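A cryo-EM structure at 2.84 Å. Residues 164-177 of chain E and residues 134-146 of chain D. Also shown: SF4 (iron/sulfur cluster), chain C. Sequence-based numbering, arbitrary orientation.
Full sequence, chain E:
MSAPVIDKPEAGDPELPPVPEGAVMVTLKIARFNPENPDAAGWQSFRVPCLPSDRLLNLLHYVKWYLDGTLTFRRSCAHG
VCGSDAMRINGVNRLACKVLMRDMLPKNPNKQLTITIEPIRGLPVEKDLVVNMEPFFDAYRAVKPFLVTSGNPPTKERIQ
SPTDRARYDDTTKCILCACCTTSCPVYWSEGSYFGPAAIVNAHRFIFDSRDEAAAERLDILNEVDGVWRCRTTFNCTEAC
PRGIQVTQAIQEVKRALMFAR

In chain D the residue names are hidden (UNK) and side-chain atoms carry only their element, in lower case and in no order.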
# COMPACT_ATOMS: atom_id res chain seq x y z
N ASP E 164 -19.87 15.59 -19.67
CA ASP E 164 -19.26 14.87 -18.57
C ASP E 164 -19.53 15.55 -17.25
O ASP E 164 -19.48 14.89 -16.20
CB ASP E 164 -17.75 14.77 -18.78
CG ASP E 164 -17.36 13.64 -19.68
OD1 ASP E 164 -16.18 13.24 -19.65
OD2 ASP E 164 -18.23 13.15 -20.42
N ARG E 165 -19.79 16.85 -17.27
CA ARG E 165 -20.18 17.56 -16.06
C ARG E 165 -21.53 17.07 -15.56
O ARG E 165 -21.69 16.77 -14.37
CB ARG E 165 -20.21 19.06 -16.32
CG ARG E 165 -20.86 19.88 -15.22
CD ARG E 165 -20.07 19.83 -13.93
NE ARG E 165 -20.60 20.76 -12.95
CZ ARG E 165 -21.51 20.45 -12.03
NH1 ARG E 165 -21.99 19.22 -11.98
NH2 ARG E 165 -21.94 21.36 -11.18
N ALA E 166 -22.50 16.96 -16.45
CA ALA E 166 -23.86 16.59 -16.07
C ALA E 166 -24.01 15.11 -15.75
O ALA E 166 -25.14 14.65 -15.59
CB ALA E 166 -24.84 16.98 -17.17
N ARG E 167 -22.91 14.36 -15.66
CA ARG E 167 -23.02 12.95 -15.32
C ARG E 167 -23.07 12.75 -13.82
O ARG E 167 -24.02 12.17 -13.30
CB ARG E 167 -21.84 12.18 -15.93
CG ARG E 167 -22.13 10.72 -16.16
CD ARG E 167 -20.85 9.95 -16.40
NE ARG E 167 -21.11 8.63 -16.95
CZ ARG E 167 -20.21 7.65 -17.02
NH1 ARG E 167 -18.98 7.85 -16.57
NH2 ARG E 167 -20.54 6.48 -17.53
N TYR E 168 -22.06 13.24 -13.11
CA TYR E 168 -22.02 13.13 -11.66
C TYR E 168 -22.80 14.23 -10.97
O TYR E 168 -22.78 14.29 -9.74
CB TYR E 168 -20.58 13.17 -11.16
CG TYR E 168 -19.86 14.44 -11.49
CD1 TYR E 168 -19.20 14.59 -12.69
CD2 TYR E 168 -19.83 15.49 -10.60
CE1 TYR E 168 -18.54 15.74 -12.99
CE2 TYR E 168 -19.17 16.64 -10.90
CZ TYR E 168 -18.53 16.76 -12.09
OH TYR E 168 -17.87 17.92 -12.39
N ASP E 169 -23.46 15.10 -11.71
CA ASP E 169 -24.35 16.06 -11.11
C ASP E 169 -25.47 15.33 -10.37
O ASP E 169 -25.67 14.12 -10.52
CB ASP E 169 -24.92 16.98 -12.19
CG ASP E 169 -25.71 18.12 -11.63
OD1 ASP E 169 -25.93 18.15 -10.40
OD2 ASP E 169 -26.13 19.00 -12.41
N ASP E 170 -26.19 16.08 -9.54
CA ASP E 170 -27.33 15.61 -8.77
C ASP E 170 -26.89 14.75 -7.59
O ASP E 170 -27.69 14.45 -6.72
CB ASP E 170 -28.32 14.85 -9.65
CG ASP E 170 -29.50 14.30 -8.88
OD1 ASP E 170 -30.48 15.03 -8.65
OD2 ASP E 170 -29.46 13.11 -8.52
N THR E 171 -25.62 14.39 -7.52
CA THR E 171 -25.06 13.87 -6.29
C THR E 171 -24.07 14.83 -5.69
O THR E 171 -23.42 14.50 -4.69
CB THR E 171 -24.40 12.52 -6.52
OG1 THR E 171 -23.45 12.63 -7.57
CG2 THR E 171 -25.42 11.49 -6.88
N THR E 172 -23.92 16.01 -6.27
CA THR E 172 -23.14 17.08 -5.69
C THR E 172 -23.98 17.98 -4.81
O THR E 172 -23.50 19.03 -4.38
CB THR E 172 -22.47 17.91 -6.79
OG1 THR E 172 -23.46 18.35 -7.72
CG2 THR E 172 -21.45 17.09 -7.52
N LYS E 173 -25.21 17.60 -4.51
CA LYS E 173 -26.09 18.37 -3.65
C LYS E 173 -26.20 17.80 -2.25
O LYS E 173 -27.03 18.27 -1.48
CB LYS E 173 -27.48 18.46 -4.27
CG LYS E 173 -27.47 18.54 -5.75
CD LYS E 173 -28.79 19.03 -6.25
CE LYS E 173 -29.80 17.93 -6.17
NZ LYS E 173 -31.04 18.29 -6.90
N CYS E 174 -25.40 16.80 -1.91
CA CYS E 174 -25.49 16.17 -0.61
C CYS E 174 -24.95 17.11 0.46
O CYS E 174 -23.79 17.51 0.42
CB CYS E 174 -24.70 14.87 -0.63
SG CYS E 174 -24.48 14.01 0.92
N ILE E 175 -25.80 17.48 1.43
CA ILE E 175 -25.38 18.31 2.54
C ILE E 175 -24.98 17.50 3.76
O ILE E 175 -24.67 18.09 4.80
CB ILE E 175 -26.48 19.31 2.95
CG1 ILE E 175 -27.79 18.59 3.21
CG2 ILE E 175 -26.68 20.31 1.89
CD1 ILE E 175 -28.88 19.50 3.61
N LEU E 176 -24.97 16.18 3.66
CA LEU E 176 -24.52 15.28 4.72
C LEU E 176 -25.31 15.50 6.01
O LEU E 176 -24.76 15.86 7.04
CB LEU E 176 -23.03 15.43 4.96
CG LEU E 176 -22.09 15.03 3.83
CD1 LEU E 176 -20.77 15.69 4.03
CD2 LEU E 176 -21.92 13.56 3.82
N CYS E 177 -26.61 15.25 5.93
CA CYS E 177 -27.48 15.41 7.08
C CYS E 177 -27.92 14.10 7.71
O CYS E 177 -28.42 14.12 8.84
CB CYS E 177 -28.73 16.21 6.71
SG CYS E 177 -29.72 15.52 5.43
N UNK D 134 -18.76 29.86 -11.24
CA UNK D 134 -19.82 29.29 -10.42
C UNK D 134 -19.83 27.79 -10.64
O UNK D 134 -19.17 27.27 -11.54
c UNK D 134 -22.80 28.91 -12.39
o UNK D 134 -23.06 29.04 -16.00
c UNK D 134 -22.60 29.26 -14.72
c UNK D 134 -23.26 28.70 -13.67
c UNK D 134 -21.03 30.23 -13.24
c UNK D 134 -21.68 29.68 -12.15
c UNK D 134 -21.48 30.02 -14.52
c UNK D 134 -21.18 29.91 -10.75
N UNK D 135 -20.56 27.10 -9.77
CA UNK D 135 -20.75 25.67 -9.86
C UNK D 135 -22.18 25.28 -10.13
O UNK D 135 -22.44 24.34 -10.88
c UNK D 135 -20.28 24.99 -8.57
N UNK D 136 -23.12 25.98 -9.52
CA UNK D 136 -24.54 25.74 -9.68
C UNK D 136 -25.25 26.89 -9.00
O UNK D 136 -24.67 27.96 -8.83
c UNK D 136 -24.96 24.40 -9.09
N UNK D 137 -26.51 26.70 -8.64
CA UNK D 137 -27.11 27.57 -7.64
C UNK D 137 -26.44 27.40 -6.27
O UNK D 137 -26.90 28.00 -5.29
c UNK D 137 -29.36 28.46 -6.98
o UNK D 137 -29.05 29.60 -7.37
c UNK D 137 -28.60 27.29 -7.53
o UNK D 137 -30.27 28.25 -6.15
N UNK D 138 -25.38 26.58 -6.17
CA UNK D 138 -24.72 26.29 -4.90
C UNK D 138 -23.21 26.37 -5.09
O UNK D 138 -22.52 25.38 -5.32
n UNK D 138 -25.55 21.69 -6.29
c UNK D 138 -25.14 24.92 -4.40
c UNK D 138 -24.92 23.83 -5.42
n UNK D 138 -27.36 22.60 -7.36
c UNK D 138 -26.36 21.74 -7.34
c UNK D 138 -25.65 22.56 -5.13
n UNK D 138 -26.18 20.91 -8.35
N UNK D 139 -22.64 27.55 -4.94
CA UNK D 139 -21.20 27.65 -5.09
C UNK D 139 -20.45 27.49 -3.78
O UNK D 139 -19.44 26.77 -3.72
c UNK D 139 -20.82 28.99 -5.72
o UNK D 139 -21.73 29.27 -6.79
c UNK D 139 -19.42 28.93 -6.25
N UNK D 140 -20.91 28.15 -2.72
CA UNK D 140 -20.25 28.03 -1.44
C UNK D 140 -20.29 26.62 -0.91
O UNK D 140 -19.35 26.16 -0.27
N UNK D 141 -21.39 25.91 -1.17
CA UNK D 141 -21.49 24.53 -0.73
C UNK D 141 -20.44 23.66 -1.40
O UNK D 141 -19.84 22.81 -0.75
n UNK D 141 -23.39 20.40 -1.16
c UNK D 141 -23.04 20.59 0.10
n UNK D 141 -22.83 21.88 0.29
c UNK D 141 -22.90 24.03 -1.02
c UNK D 141 -23.05 22.55 -0.89
c UNK D 141 -23.41 21.61 -1.80
N UNK D 142 -20.18 23.89 -2.69
CA UNK D 142 -19.16 23.12 -3.38
C UNK D 142 -17.77 23.48 -2.89
O UNK D 142 -16.91 22.60 -2.77
c UNK D 142 -20.56 23.10 -5.46
s UNK D 142 -21.04 21.39 -5.37
c UNK D 142 -22.40 21.46 -6.51
c UNK D 142 -19.24 23.37 -4.87
N UNK D 143 -17.51 24.76 -2.65
CA UNK D 143 -16.21 25.16 -2.13
C UNK D 143 -15.95 24.50 -0.79
O UNK D 143 -14.87 23.96 -0.53
c UNK D 143 -14.77 27.09 -1.53
c UNK D 143 -16.11 26.69 -2.04
c UNK D 143 -16.33 27.32 -3.40
c UNK D 143 -16.25 28.79 -3.37
N UNK D 144 -16.95 24.54 0.09
CA UNK D 144 -16.82 23.93 1.41
C UNK D 144 -16.62 22.43 1.32
O UNK D 144 -15.79 21.87 2.03
c UNK D 144 -18.06 24.26 2.24
c UNK D 144 -16.94 25.18 4.24
c UNK D 144 -19.34 24.79 4.22
c UNK D 144 -18.02 24.29 3.76
N UNK D 145 -17.38 21.76 0.46
CA UNK D 145 -17.20 20.32 0.30
C UNK D 145 -15.82 19.99 -0.23
O UNK D 145 -15.20 19.03 0.21
o UNK D 145 -19.39 17.61 0.82
n UNK D 145 -20.78 19.01 1.89
c UNK D 145 -19.65 19.80 -0.08
c UNK D 145 -19.93 18.71 0.92
c UNK D 145 -18.26 19.75 -0.63
N UNK D 146 -15.31 20.78 -1.18
CA UNK D 146 -13.99 20.52 -1.74
C UNK D 146 -12.90 20.69 -0.69
O UNK D 146 -12.00 19.85 -0.57
o UNK D 146 -14.73 21.18 -3.91
c UNK D 146 -13.75 21.44 -2.91
c UNK D 146 -12.40 21.20 -3.48
FE1 SF4 C . -28.81 11.48 2.41
FE2 SF4 C . -29.10 14.28 3.48
FE3 SF4 C . -30.00 13.64 0.67
FE4 SF4 C . -27.06 13.72 1.38
S1 SF4 C . -28.69 15.08 1.55
S2 SF4 C . -28.36 12.28 0.49
S3 SF4 C . -27.49 12.90 3.30
S4 SF4 C . -30.42 12.86 2.61

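Position 134 has one carbon leading to a six-carbon ring that bears an oxygen and does not reach chain E: tyrosine. The hydroxyl of Tyr D134 is hydrogen-bonded elsewhere in the structure.

Position 135 has a single side-chain carbon, and its backbone oxygen meets the guanidinium of Arg E165; this is alanine. NH2 of Arg E165 donates a weak hydrogen bond to O of Ala D135 at 3.0 Å, near the guanidinium plane, where the N-H groups point; a backbone contact asks little of the side chain. Position 136, again one carbon, pointing toward chain E but touching nothing there, is also alanine. At 137 two carbons, the second carrying two oxygens, define aspartate, whose charge suits an exposed site.

Position 138 is a chain of three carbons, a nitrogen, and a carbon holding two more nitrogens. An end nitrogen approaches the carboxylate of Asp E169, and a carbon of Lys E173 lies over one face of the flat group: arginine. Its length and charge suit a place with an acid at its tip. NH2 of Arg D138 forms a salt bridge with OD1 of Asp E169 at 3.4 Å, while CG of Lys E173 lies 3.7 Å from NE of Arg D138, so aliphatic carbon meets the face.

At 139 one carbon carries an oxygen and a carbon, giving threonine, its hydroxyl satisfied elsewhere; 140, without side-chain atoms, is glycine, buried in the helix. Neither touches chain E.

Position 141 shows one carbon and a five-membered ring of three carbons and two nitrogens, its edge facing two carbonyls of chain E: histidine. CE1 of His D141 is 3.2 Å from O of Cys E174, and NE2 of His D141 is 3.5 Å from O of Thr E172. A small polar ring fits this site.

Position 142, two carbons, a sulfur and a terminal carbon, unbranched, ends against Thr E172: methionine. Its flexible chain brings CE of Met D142 3.4 Å from O of Thr E172. Four carbons forked at the first make 143 isoleucine; four forked at the second make 144 leucine, apolar and buried.

Position 145 has three carbons, the third bearing oxygen and nitrogen, near Cys E174 and Leu E176: glutamine. Its long chain carries NE2 of Gln D145 to 3.7 Å from O of Cys E174. At 146 a carbon bearing oxygen and carbon is threonine; OG1 of Thr D146 donates to O of Met D142 at 2.8 Å.

The contact thus joins a salt bridge and a weak hydrogen bond to close packing against the loop whose Cys E177 binds the iron-sulfur cluster.

Chain D, residues 134-146: YAADRTGHMILQT
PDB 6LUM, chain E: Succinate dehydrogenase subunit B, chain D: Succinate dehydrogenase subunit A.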